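Local coordinates for protein putative glutaryl-CoA dehydrogenase (Thermus thermophilus, PDB 2EBA) that belongs to the acyl-CoA dehydrogenase family of flavoproteins and carries flavin-adenine dinucleotide in a tetrameric assembly, at residues 108-111 / 112-115. Sequence-based numbering, arbitrary orientation.
Sequences GSEE and QKRE
The carboxylate of Glu110 is shared between two cations of its own helix: OE1 meets NZ of Lys113 and OE2 meets NH2 of Arg114, three and four residues further on. This salt-bridge network sits beside a capping box formed by Ser109 and Gln112, and the two together show how a helix start can be secured by its own side chains. Ser109 is the N-cap of helix 110-121, in the N-terminal domain of the acyl-CoA dehydrogenase fold, just beyond the end of helix 87-107. The box is closed by reciprocal bonds. Ser109 N donates to Gln112 OE1 over 2.7 Å, with the donor tilted 30° from the amide carbonyl plane. In return Gln112 N reaches Ser109 OG at 3.0 Å, although the place of that hydroxyl is less certain. The Gln112 side chain, with CG beside its own backbone N (chi1 -57°), runs back along the cap, so that OE1 also lies against Gly108 CA at 3.1 Å. Its NE2 makes weak hydrogen bonds to Ser225 O and Arg227 O, so the capped end lies against the loop of these two residues. Glu110 gets its reach from a bend at chi2, which folds the carboxylate toward the following turn. The bond from Lys113 NZ is weak at 3.0 Å to Glu110 OE1; OE2 has a second partner in the hydroxyl of Tyr65. Regular backbone bonds begin with Lys113 N to Ser109 O at 2.9 Å, followed by Arg114 N to Glu110 O. The Arg114 guanidinium is turned 35° from the Glu110 carboxylate plane, and Glu110 CG lies 3.0 Å above one guanidinium face, displaced toward its rim, with NH1 its nearest guanidinium atom.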
loop_
_atom_site.group_PDB
_atom_site.type_symbol
_atom_site.label_atom_id
_atom_site.label_comp_id
_atom_site.label_asym_id
_atom_site.label_seq_id
_atom_site.Cartn_x
_atom_site.Cartn_y
_atom_site.Cartn_z
ATOM N N GLY A 108 -36.645 20.548 -14.777
ATOM C CA GLY A 108 -37.429 21.758 -14.656
ATOM C C GLY A 108 -38.551 21.880 -15.659
ATOM O O GLY A 108 -38.632 21.111 -16.631
ATOM N N SER A 109 -39.434 22.841 -15.401
ATOM C CA SER A 109 -40.556 23.129 -16.279
ATOM C C SER A 109 -39.967 23.988 -17.395
ATOM O O SER A 109 -38.845 24.494 -17.271
ATOM C CB SER A 109 -41.639 23.914 -15.526
ATOM O OG SER A 109 -41.172 25.180 -15.092
ATOM N N GLU A 110 -40.702 24.152 -18.486
ATOM C CA GLU A 110 -40.199 24.962 -19.583
ATOM C C GLU A 110 -40.009 26.400 -19.106
ATOM O O GLU A 110 -39.149 27.131 -19.602
ATOM C CB GLU A 110 -41.179 24.923 -20.757
ATOM C CG GLU A 110 -40.588 25.447 -22.046
ATOM C CD GLU A 110 -39.255 24.801 -22.354
ATOM O OE1 GLU A 110 -39.188 23.551 -22.396
ATOM O OE2 GLU A 110 -38.275 25.543 -22.549
ATOM N N GLU A 111 -40.822 26.784 -18.126
ATOM C CA GLU A 111 -40.788 28.119 -17.546
ATOM C C GLU A 111 -39.512 28.302 -16.730
ATOM O O GLU A 111 -38.842 29.327 -16.827
ATOM C CB GLU A 111 -42.023 28.320 -16.656
ATOM C CG GLU A 111 -42.164 29.712 -16.049
ATOM C CD GLU A 111 -43.288 29.786 -15.025
ATOM O OE1 GLU A 111 -43.872 28.726 -14.715
ATOM O OE2 GLU A 111 -43.582 30.895 -14.522
ATOM N N GLN A 112 -39.178 27.297 -15.928
ATOM C CA GLN A 112 -37.978 27.356 -15.100
ATOM C C GLN A 112 -36.737 27.334 -15.979
ATOM O O GLN A 112 -35.739 27.984 -15.674
ATOM C CB GLN A 112 -37.945 26.180 -14.113
ATOM C CG GLN A 112 -39.174 26.109 -13.221
ATOM C CD GLN A 112 -39.254 24.836 -12.397
ATOM O OE1 GLN A 112 -38.945 23.747 -12.873
ATOM N NE2 GLN A 112 -39.693 24.969 -11.157
ATOM N N LYS A 113 -36.809 26.599 -17.084
ATOM C CA LYS A 113 -35.676 26.509 -17.991
ATOM C C LYS A 113 -35.393 27.819 -18.706
ATOM O O LYS A 113 -34.250 28.274 -18.741
ATOM C CB LYS A 113 -35.896 25.388 -19.008
ATOM C CG LYS A 113 -35.775 24.002 -18.399
ATOM C CD LYS A 113 -35.827 22.899 -19.447
ATOM C CE LYS A 113 -37.191 22.780 -20.115
ATOM N NZ LYS A 113 -37.224 21.672 -21.120
ATOM N N ARG A 114 -36.432 28.431 -19.272
ATOM C CA ARG A 114 -36.274 29.701 -19.979
ATOM C C ARG A 114 -35.918 30.830 -19.018
ATOM O O ARG A 114 -35.203 31.766 -19.362
ATOM C CB ARG A 114 -37.563 30.091 -20.693
ATOM C CG ARG A 114 -38.084 29.123 -21.733
ATOM C CD ARG A 114 -38.961 29.907 -22.713
ATOM N NE ARG A 114 -40.036 29.122 -23.324
ATOM C CZ ARG A 114 -39.865 27.973 -23.972
ATOM N NH1 ARG A 114 -40.917 27.351 -24.490
ATOM N NH2 ARG A 114 -38.650 27.442 -24.097
ATOM N N GLU A 115 -36.433 30.728 -17.806
ATOM C CA GLU A 115 -36.225 31.733 -16.781
ATOM C C GLU A 115 -34.830 31.742 -16.137
ATOM O O GLU A 115 -34.223 32.799 -15.959
ATOM C CB GLU A 115 -37.298 31.533 -15.707
ATOM C CG GLU A 115 -37.349 32.570 -14.607
ATOM C CD GLU A 115 -38.352 32.188 -13.530
ATOM O OE1 GLU A 115 -38.529 32.990 -12.584
ATOM O OE2 GLU A 115 -38.959 31.088 -13.626
#